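Local coordinates for protein ribulose-bisphosphate carboxylase (Alicyclobacillus acidocaldarius subsp. acidocaldarius, PDB 4NAS) that belongs to the RuBisCO large-chain family, pairing an N-terminal domain with a catalytic domain of the TIM-barrel class, at residues Gln122-Val133 and Ala252-Pro263; Val243-Ala252 and Val287-Ala295. All coordinates share one frame; numbering follows the deposited sequence.

Contact 1 (Gln122-Val133 and Ala252-Pro263); sequences QFPGPKFGVEGV and ADLARDPDVDVP. With CA (calcium ion), chain L.
Ala252 O and CB meet the Pro124 ring, whose CG lies 3.6 Å from Ala252 O, where the segment 122-133 meets the last turn of helix 248-256. The carbonyl oxygen of the same proline, Pro124 O, binds a calcium ion at 2.4 Å; waters supply the other ligands, one of them at a longer distance. The methyl of Ala255 lies against Pro124 CG. Arg256 follows: its chain, extended at first (chi1 -162°) and bent at chi3, brings the guanidinium across Pro124 at about a right angle, the proline CB over the centre of one face. NH2 donates near the guanidinium plane to Gln122 O at 3.3 Å, fairly straight at 158°. Beyond the helix, Lys127 NZ enters the turn 257-260, donating to Asp257 O (2.9 Å) and Val260 O (2.8 Å), with weak bonds to Leu254 O and Ala255 O. Lys127 NZ and Val260 N reach Asp257 O from opposite faces of its carbonyl plane, while Asp257 OD2 is in a salt bridge with Arg229. At Pro263, CD stands 4.1 Å from the Phe128 ring centroid, a CH-pi contact over the face. The lysine ammonium thus gathers carbonyls at a helix C-terminus and its turn, where it would be expected to offset the negative end of the helix dipole.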
loop_
_atom_site.group_PDB
_atom_site.type_symbol
_atom_site.label_atom_id
_atom_site.label_comp_id
_atom_site.label_asym_id
_atom_site.label_seq_id
_atom_site.Cartn_x
_atom_site.Cartn_y
_atom_site.Cartn_z
ATOM N N GLN B 122 -10.559 -14.564 11.208
ATOM C CA GLN B 122 -10.874 -14.646 9.789
ATOM C C GLN B 122 -9.616 -14.480 8.923
ATOM O O GLN B 122 -9.661 -14.641 7.702
ATOM C CB GLN B 122 -11.897 -13.572 9.420
ATOM C CG GLN B 122 -13.276 -13.775 10.026
ATOM C CD GLN B 122 -14.232 -12.715 9.528
ATOM O OE1 GLN B 122 -14.604 -12.716 8.353
ATOM N NE2 GLN B 122 -14.596 -11.776 10.398
ATOM N N PHE B 123 -8.499 -14.137 9.550
ATOM C CA PHE B 123 -7.246 -13.992 8.812
ATOM C C PHE B 123 -6.429 -15.285 8.985
ATOM O O PHE B 123 -6.597 -15.981 9.996
ATOM C CB PHE B 123 -6.480 -12.789 9.335
ATOM C CG PHE B 123 -7.095 -11.469 8.980
ATOM C CD1 PHE B 123 -7.087 -11.013 7.666
ATOM C CD2 PHE B 123 -7.676 -10.674 9.960
ATOM C CE1 PHE B 123 -7.650 -9.776 7.342
ATOM C CE2 PHE B 123 -8.239 -9.437 9.649
ATOM C CZ PHE B 123 -8.220 -8.989 8.336
ATOM N N PRO B 124 -5.552 -15.625 8.005
ATOM C CA PRO B 124 -4.895 -16.936 8.055
ATOM C C PRO B 124 -3.854 -17.096 9.157
ATOM O O PRO B 124 -3.753 -18.180 9.711
ATOM C CB PRO B 124 -4.200 -17.033 6.689
ATOM C CG PRO B 124 -3.976 -15.608 6.291
ATOM C CD PRO B 124 -5.214 -14.899 6.767
ATOM N N GLY B 125 -3.051 -16.080 9.459
ATOM C CA GLY B 125 -1.932 -16.309 10.370
ATOM C C GLY B 125 -0.854 -17.168 9.709
ATOM O O GLY B 125 -1.045 -17.683 8.602
ATOM N N PRO B 126 0.294 -17.323 10.381
ATOM C CA PRO B 126 1.429 -18.032 9.777
ATOM C C PRO B 126 1.096 -19.515 9.582
ATOM O O PRO B 126 0.391 -20.091 10.418
ATOM C CB PRO B 126 2.538 -17.849 10.817
ATOM C CG PRO B 126 2.152 -16.564 11.544
ATOM C CD PRO B 126 0.659 -16.687 11.662
ATOM N N LYS B 127 1.526 -20.085 8.464
ATOM C CA LYS B 127 1.342 -21.506 8.209
ATOM C C LYS B 127 2.314 -22.285 9.095
ATOM O O LYS B 127 1.974 -23.349 9.618
ATOM C CB LYS B 127 1.561 -21.819 6.720
ATOM C CG LYS B 127 1.158 -23.249 6.310
ATOM C CD LYS B 127 1.316 -23.531 4.818
ATOM C CE LYS B 127 0.204 -22.905 3.957
ATOM N NZ LYS B 127 0.626 -21.727 3.093
ATOM N N PHE B 128 3.523 -21.745 9.281
ATOM C CA PHE B 128 4.544 -22.463 10.041
ATOM C C PHE B 128 4.833 -21.896 11.429
ATOM O O PHE B 128 4.921 -22.654 12.409
ATOM C CB PHE B 128 5.836 -22.559 9.223
ATOM C CG PHE B 128 5.699 -23.414 8.001
ATOM C CD1 PHE B 128 5.880 -24.786 8.075
ATOM C CD2 PHE B 128 5.359 -22.855 6.785
ATOM C CE1 PHE B 128 5.746 -25.578 6.951
ATOM C CE2 PHE B 128 5.213 -23.645 5.663
ATOM C CZ PHE B 128 5.418 -25.003 5.741
ATOM N N GLY B 129 5.004 -20.581 11.505
ATOM C CA GLY B 129 5.429 -19.934 12.738
ATOM C C GLY B 129 6.831 -20.322 13.188
ATOM O O GLY B 129 7.561 -20.977 12.450
ATOM N N VAL B 130 7.192 -19.935 14.413
ATOM C CA VAL B 130 8.503 -20.227 14.984
ATOM C C VAL B 130 8.789 -21.733 14.940
ATOM O O VAL B 130 9.760 -22.173 14.333
ATOM C CB VAL B 130 8.615 -19.680 16.449
ATOM C CG1 VAL B 130 9.863 -20.175 17.114
ATOM C CG2 VAL B 130 8.581 -18.165 16.470
ATOM N N GLU B 131 7.908 -22.527 15.538
ATOM C CA GLU B 131 8.128 -23.977 15.651
ATOM C C GLU B 131 8.223 -24.713 14.305
ATOM O O GLU B 131 8.948 -25.695 14.179
ATOM C CB GLU B 131 7.039 -24.612 16.529
ATOM N N GLY B 132 7.487 -24.241 13.306
ATOM C CA GLY B 132 7.448 -24.889 12.004
ATOM C C GLY B 132 8.655 -24.549 11.142
ATOM O O GLY B 132 9.109 -25.377 10.359
ATOM N N VAL B 133 9.180 -23.336 11.289
ATOM C CA VAL B 133 10.418 -22.983 10.604
ATOM C C VAL B 133 11.553 -23.825 11.173
ATOM O O VAL B 133 12.361 -24.387 10.424
ATOM C CB VAL B 133 10.774 -21.494 10.786
ATOM C CG1 VAL B 133 12.245 -21.247 10.393
ATOM C CG2 VAL B 133 9.833 -20.621 9.975
ATOM N N ALA B 252 -2.048 -12.844 2.073
ATOM C CA ALA B 252 -2.975 -13.684 2.852
ATOM C C ALA B 252 -3.383 -14.956 2.121
ATOM O O ALA B 252 -3.454 -16.041 2.729
ATOM C CB ALA B 252 -4.231 -12.893 3.263
ATOM N N ASP B 253 -3.653 -14.840 0.823
ATOM C CA ASP B 253 -4.063 -16.015 0.044
ATOM C C ASP B 253 -2.942 -17.057 -0.029
ATOM O O ASP B 253 -3.197 -18.260 -0.023
ATOM C CB ASP B 253 -4.503 -15.627 -1.372
ATOM C CG ASP B 253 -5.855 -14.896 -1.405
ATOM O OD1 ASP B 253 -6.592 -14.872 -0.390
ATOM O OD2 ASP B 253 -6.176 -14.336 -2.467
ATOM N N LEU B 254 -1.702 -16.580 -0.103
ATOM C CA LEU B 254 -0.524 -17.476 -0.122
ATOM C C LEU B 254 -0.375 -18.232 1.198
ATOM O O LEU B 254 -0.089 -19.438 1.236
ATOM C CB LEU B 254 0.750 -16.664 -0.325
ATOM C CG LEU B 254 1.202 -16.123 -1.689
ATOM C CD1 LEU B 254 0.085 -15.491 -2.471
ATOM C CD2 LEU B 254 2.329 -15.106 -1.464
ATOM N N ALA B 255 -0.535 -17.500 2.289
ATOM C CA ALA B 255 -0.388 -18.083 3.606
ATOM C C ALA B 255 -1.541 -19.064 3.894
ATOM O O ALA B 255 -1.396 -20.029 4.647
ATOM C CB ALA B 255 -0.313 -16.955 4.651
ATOM N N ARG B 256 -2.679 -18.846 3.255
ATOM C CA ARG B 256 -3.818 -19.730 3.485
ATOM C C ARG B 256 -3.766 -21.015 2.657
ATOM O O ARG B 256 -4.293 -22.046 3.069
ATOM C CB ARG B 256 -5.138 -19.005 3.234
ATOM C CG ARG B 256 -6.336 -19.712 3.876
ATOM C CD ARG B 256 -7.655 -19.035 3.531
ATOM N NE ARG B 256 -7.680 -17.598 3.797
ATOM C CZ ARG B 256 -8.023 -17.051 4.959
ATOM N NH1 ARG B 256 -8.357 -17.814 5.989
ATOM N NH2 ARG B 256 -8.024 -15.733 5.092
ATOM N N ASP B 257 -3.123 -20.955 1.496
ATOM C CA ASP B 257 -3.108 -22.075 0.548
ATOM C C ASP B 257 -2.207 -23.247 1.021
ATOM O O ASP B 257 -0.988 -23.092 1.126
ATOM C CB ASP B 257 -2.623 -21.535 -0.801
ATOM C CG ASP B 257 -2.855 -22.492 -1.948
ATOM O OD1 ASP B 257 -3.057 -23.704 -1.718
ATOM O OD2 ASP B 257 -2.821 -22.009 -3.098
ATOM N N PRO B 258 -2.806 -24.423 1.280
ATOM C CA PRO B 258 -2.068 -25.603 1.748
ATOM C C PRO B 258 -0.964 -26.010 0.780
ATOM O O PRO B 258 0.106 -26.459 1.211
ATOM C CB PRO B 258 -3.147 -26.685 1.788
ATOM C CG PRO B 258 -4.413 -25.932 2.017
ATOM C CD PRO B 258 -4.253 -24.684 1.201
ATOM N N ASP B 259 -1.210 -25.831 -0.516
ATOM C CA ASP B 259 -0.219 -26.177 -1.539
ATOM C C ASP B 259 0.988 -25.237 -1.580
ATOM O O ASP B 259 2.026 -25.594 -2.149
ATOM C CB ASP B 259 -0.862 -26.274 -2.926
ATOM C CG ASP B 259 -1.789 -27.475 -3.058
ATOM O OD1 ASP B 259 -1.612 -28.461 -2.309
ATOM O OD2 ASP B 259 -2.697 -27.427 -3.916
ATOM N N VAL B 260 0.859 -24.042 -1.006
ATOM C CA VAL B 260 2.020 -23.173 -0.802
ATOM C C VAL B 260 2.692 -23.633 0.485
ATOM O O VAL B 260 2.553 -23.032 1.560
ATOM C CB VAL B 260 1.666 -21.665 -0.783
ATOM C CG1 VAL B 260 2.923 -20.821 -0.652
ATOM C CG2 VAL B 260 0.947 -21.293 -2.064
ATOM N N ASP B 261 3.429 -24.727 0.351
ATOM C CA ASP B 261 3.892 -25.469 1.500
ATOM C C ASP B 261 5.314 -25.067 1.850
ATOM O O ASP B 261 6.227 -25.889 1.858
ATOM C CB ASP B 261 3.796 -26.962 1.208
ATOM C CG ASP B 261 3.953 -27.788 2.444
ATOM O OD1 ASP B 261 3.341 -27.415 3.471
ATOM O OD2 ASP B 261 4.701 -28.784 2.393
ATOM N N VAL B 262 5.493 -23.791 2.138
ATOM C CA VAL B 262 6.808 -23.236 2.356
ATOM C C VAL B 262 6.662 -21.982 3.240
ATOM O O VAL B 262 5.669 -21.260 3.129
ATOM C CB VAL B 262 7.401 -22.861 0.994
ATOM C CG1 VAL B 262 6.402 -22.029 0.213
ATOM C CG2 VAL B 262 8.699 -22.116 1.145
ATOM N N PRO B 263 7.628 -21.731 4.150
ATOM C CA PRO B 263 7.488 -20.523 4.983
ATOM C C PRO B 263 7.542 -19.228 4.180
ATOM O O PRO B 263 8.189 -19.168 3.126
ATOM C CB PRO B 263 8.697 -20.605 5.922
ATOM C CG PRO B 263 9.007 -22.069 6.014
ATOM C CD PRO B 263 8.679 -22.639 4.658
HETATM CA CA CA L . -4.799 -20.290 10.074
HETATM O O HOH W 1 -6.800 -18.843 10.381
HETATM O O HOH W 2 -1.626 -19.921 7.288
HETATM O O HOH W 3 -2.303 -21.170 10.018
HETATM O O HOH W 4 2.875 -20.425 3.809
HETATM O O HOH W 5 -4.026 -19.790 12.392
HETATM O O HOH W 6 -5.973 -22.070 11.984
HETATM O O HOH W 7 -4.729 -20.495 7.783
#

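Contact 2 (Val243-Ala252 and Val287-Ala295); sequences VVAYGYDVVA and VLGQLMRLA
Helices 248-252 and 287-295 run at 35° between their N-to-C directions, with axes 9.5 Å apart at closest approach, and Tyr248 fits as a knob into a hole formed by Val287, Leu291, Met292 and Ala295. The backbones come nearest at the C-terminal ends, where the CA atoms of Ala252 and Ala295 are 4.7 Å apart. Both helices belong to the barrel-class catalytic domain, helix 248-256 following strand 238-242 and helix 284-295 preceding strand 299-303. Tyr248 has CG anti to its carbonyl carbon (chi1 -65°), which sends the ring across to helix 287-295. Leu291 CD1 lies over one ring face in a CH-pi contact, 4.1 Å from the centroid; Phe91 also meets this ring. The Ala295 methyl lies at the ring edge. Met292, a selenomethionine, makes a Met-aromatic contact, SE approaching obliquely at 5.3 Å from the centroid. The same side chain meets Val243 tip to tip, SE lying 3.8 Å from Val243 CG1. Near the close end, Ala295 O is buried without a conventional hydrogen-bond partner, though Ala252 CA offers it a C-H...O contact. At the far end of the ring, Tyr248 OH donates to Val287 O at 2.8 Å, tilted 18° from that carbonyl's plane.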
loop_
_atom_site.group_PDB
_atom_site.type_symbol
_atom_site.label_atom_id
_atom_site.label_comp_id
_atom_site.label_asym_id
_atom_site.label_seq_id
_atom_site.Cartn_x
_atom_site.Cartn_y
_atom_site.Cartn_z
ATOM N N VAL B 243 5.812 -7.721 0.978
ATOM C CA VAL B 243 4.389 -7.733 1.348
ATOM C C VAL B 243 3.653 -6.435 1.050
ATOM O O VAL B 243 2.539 -6.422 0.469
ATOM C CB VAL B 243 4.243 -8.087 2.822
ATOM C CG1 VAL B 243 2.764 -8.181 3.186
ATOM C CG2 VAL B 243 4.951 -9.416 3.080
ATOM N N VAL B 244 4.242 -5.325 1.477
ATOM C CA VAL B 244 3.585 -4.029 1.303
ATOM C C VAL B 244 3.467 -3.644 -0.181
ATOM O O VAL B 244 2.485 -3.015 -0.592
ATOM C CB VAL B 244 4.289 -2.900 2.136
ATOM C CG1 VAL B 244 3.625 -1.507 1.906
ATOM C CG2 VAL B 244 4.279 -3.253 3.626
ATOM N N ALA B 245 4.450 -4.019 -0.996
ATOM C CA ALA B 245 4.368 -3.709 -2.422
ATOM C C ALA B 245 3.194 -4.462 -3.059
ATOM O O ALA B 245 2.469 -3.933 -3.930
ATOM C CB ALA B 245 5.670 -4.051 -3.121
ATOM N N TYR B 246 2.992 -5.697 -2.619
ATOM C CA TYR B 246 1.980 -6.528 -3.265
ATOM C C TYR B 246 0.600 -6.317 -2.651
ATOM O O TYR B 246 -0.413 -6.419 -3.343
ATOM C CB TYR B 246 2.358 -7.994 -3.175
ATOM C CG TYR B 246 3.152 -8.480 -4.357
ATOM C CD1 TYR B 246 2.576 -8.533 -5.622
ATOM C CD2 TYR B 246 4.463 -8.916 -4.209
ATOM C CE1 TYR B 246 3.289 -8.989 -6.710
ATOM C CE2 TYR B 246 5.196 -9.380 -5.312
ATOM C CZ TYR B 246 4.597 -9.411 -6.552
ATOM O OH TYR B 246 5.285 -9.890 -7.644
ATOM N N GLY B 247 0.570 -6.011 -1.355
ATOM C CA GLY B 247 -0.682 -5.876 -0.632
ATOM C C GLY B 247 -0.934 -7.022 0.322
ATOM O O GLY B 247 -0.636 -8.170 -0.003
ATOM N N TYR B 248 -1.549 -6.750 1.475
ATOM C CA TYR B 248 -1.659 -7.790 2.499
ATOM C C TYR B 248 -2.603 -8.928 2.116
ATOM O O TYR B 248 -2.381 -10.091 2.500
ATOM C CB TYR B 248 -2.049 -7.215 3.874
ATOM C CG TYR B 248 -1.034 -6.292 4.514
ATOM C CD1 TYR B 248 -0.029 -6.794 5.349
ATOM C CD2 TYR B 248 -1.099 -4.924 4.322
ATOM C CE1 TYR B 248 0.897 -5.961 5.939
ATOM C CE2 TYR B 248 -0.165 -4.074 4.910
ATOM C CZ TYR B 248 0.817 -4.597 5.729
ATOM O OH TYR B 248 1.736 -3.754 6.316
ATOM N N ASP B 249 -3.669 -8.594 1.396
ATOM C CA ASP B 249 -4.629 -9.612 0.972
ATOM C C ASP B 249 -4.018 -10.578 -0.014
ATOM O O ASP B 249 -4.392 -11.749 -0.016
ATOM C CB ASP B 249 -5.883 -8.993 0.368
ATOM C CG ASP B 249 -6.807 -8.424 1.419
ATOM O OD1 ASP B 249 -7.058 -9.120 2.429
ATOM O OD2 ASP B 249 -7.245 -7.268 1.251
ATOM N N VAL B 250 -3.122 -10.072 -0.868
ATOM C CA VAL B 250 -2.393 -10.906 -1.806
ATOM C C VAL B 250 -1.601 -11.949 -1.041
ATOM O O VAL B 250 -1.707 -13.150 -1.327
ATOM C CB VAL B 250 -1.394 -10.096 -2.677
ATOM C CG1 VAL B 250 -0.349 -11.023 -3.264
ATOM C CG2 VAL B 250 -2.099 -9.384 -3.801
ATOM N N VAL B 251 -0.804 -11.487 -0.074
ATOM C CA VAL B 251 -0.023 -12.382 0.784
ATOM C C VAL B 251 -0.885 -13.323 1.621
ATOM O O VAL B 251 -0.511 -14.484 1.834
ATOM C CB VAL B 251 0.972 -11.574 1.681
ATOM C CG1 VAL B 251 1.821 -12.501 2.539
ATOM C CG2 VAL B 251 1.870 -10.729 0.783
ATOM N N ALA B 252 -2.048 -12.844 2.073
ATOM C CA ALA B 252 -2.975 -13.684 2.852
ATOM C C ALA B 252 -3.383 -14.956 2.121
ATOM O O ALA B 252 -3.454 -16.041 2.729
ATOM C CB ALA B 252 -4.231 -12.893 3.263
ATOM N N VAL B 287 2.226 -1.889 10.824
ATOM C CA VAL B 287 2.607 -2.210 9.437
ATOM C C VAL B 287 3.523 -3.448 9.354
ATOM O O VAL B 287 3.310 -4.358 8.542
ATOM C CB VAL B 287 3.321 -1.015 8.778
ATOM C CG1 VAL B 287 3.796 -1.374 7.365
ATOM C CG2 VAL B 287 2.405 0.220 8.731
ATOM N N LEU B 288 4.522 -3.483 10.227
ATOM C CA LEU B 288 5.517 -4.560 10.205
ATOM C C LEU B 288 5.272 -5.636 11.240
ATOM O O LEU B 288 5.978 -6.643 11.270
ATOM C CB LEU B 288 6.927 -3.976 10.405
ATOM C CG LEU B 288 7.316 -2.980 9.321
ATOM C CD1 LEU B 288 8.667 -2.334 9.618
ATOM C CD2 LEU B 288 7.342 -3.673 7.960
ATOM N N GLY B 289 4.270 -5.462 12.098
ATOM C CA GLY B 289 4.119 -6.418 13.178
ATOM C C GLY B 289 2.774 -7.106 13.188
ATOM O O GLY B 289 2.632 -8.276 12.804
ATOM N N GLN B 290 1.784 -6.348 13.630
ATOM C CA GLN B 290 0.410 -6.814 13.728
ATOM C C GLN B 290 -0.121 -7.349 12.404
ATOM O O GLN B 290 -0.603 -8.475 12.331
ATOM C CB GLN B 290 -0.469 -5.660 14.215
ATOM C CG GLN B 290 -1.912 -6.052 14.574
ATOM C CD GLN B 290 -2.630 -4.926 15.309
ATOM O OE1 GLN B 290 -2.360 -3.751 15.074
ATOM N NE2 GLN B 290 -3.559 -5.283 16.191
ATOM N N LEU B 291 -0.064 -6.533 11.370
ATOM C CA LEU B 291 -0.577 -6.900 10.051
ATOM C C LEU B 291 0.196 -8.058 9.393
ATOM O O LEU B 291 -0.394 -8.903 8.706
ATOM C CB LEU B 291 -0.522 -5.685 9.128
ATOM C CG LEU B 291 -1.441 -4.530 9.544
ATOM C CD1 LEU B 291 -1.531 -3.492 8.441
ATOM C CD2 LEU B 291 -2.797 -5.060 9.882
HETATM N N MSE B 292 1.514 -8.072 9.587
HETATM C CA MSE B 292 2.357 -9.146 9.059
HETATM C C MSE B 292 2.002 -10.518 9.623
HETATM O O MSE B 292 1.924 -11.496 8.882
HETATM C CB MSE B 292 3.831 -8.861 9.354
HETATM C CG MSE B 292 4.411 -7.716 8.582
HETATM SE SE MSE B 292 4.281 -8.027 6.678
HETATM C CE MSE B 292 5.386 -6.550 6.131
ATOM N N ARG B 293 1.811 -10.597 10.940
ATOM C CA ARG B 293 1.430 -11.864 11.565
ATOM C C ARG B 293 0.051 -12.319 11.048
ATOM O O ARG B 293 -0.172 -13.499 10.738
ATOM C CB ARG B 293 1.458 -11.752 13.103
ATOM C CG ARG B 293 1.061 -13.021 13.838
ATOM C CD ARG B 293 1.272 -12.832 15.345
ATOM N NE ARG B 293 1.129 -14.080 16.083
ATOM C CZ ARG B 293 1.165 -14.168 17.409
ATOM N NH1 ARG B 293 1.016 -15.348 18.002
ATOM N NH2 ARG B 293 1.316 -13.072 18.138
ATOM N N LEU B 294 -0.867 -11.379 10.916
ATOM C CA LEU B 294 -2.209 -11.737 10.448
ATOM C C LEU B 294 -2.168 -12.250 9.014
ATOM O O LEU B 294 -2.880 -13.185 8.659
ATOM C CB LEU B 294 -3.132 -10.526 10.510
ATOM C CG LEU B 294 -3.464 -9.976 11.905
ATOM C CD1 LEU B 294 -4.325 -8.680 11.808
ATOM C CD2 LEU B 294 -4.154 -11.037 12.732
ATOM N N ALA B 295 -1.327 -11.616 8.201
ATOM C CA ALA B 295 -1.216 -11.930 6.783
ATOM C C ALA B 295 -0.508 -13.269 6.545
ATOM O O ALA B 295 -0.699 -13.886 5.501
ATOM C CB ALA B 295 -0.502 -10.791 6.045
#

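In the fold
The centres of contacts 1 and 2 lie 12 Å apart, and both use helix 248-256, with Ala252 belonging to each. In chain order the segments run 122-133, 243-252, 252-263 and 287-295, so the two contacts interlock rather than follow one another. Helix 248-256 packs against helix 284-295 in the buried contact 2, while its C-terminal end and following turn receive the segment 122-133 in the partly buried contact 1. The segments 122-133 and 287-295 also meet directly, through a probable hydrogen bond from Gly125 N to Leu294 O. The segment that enters helix 129-137 and includes its first turn is thereby fastened to two helices of the catalytic domain.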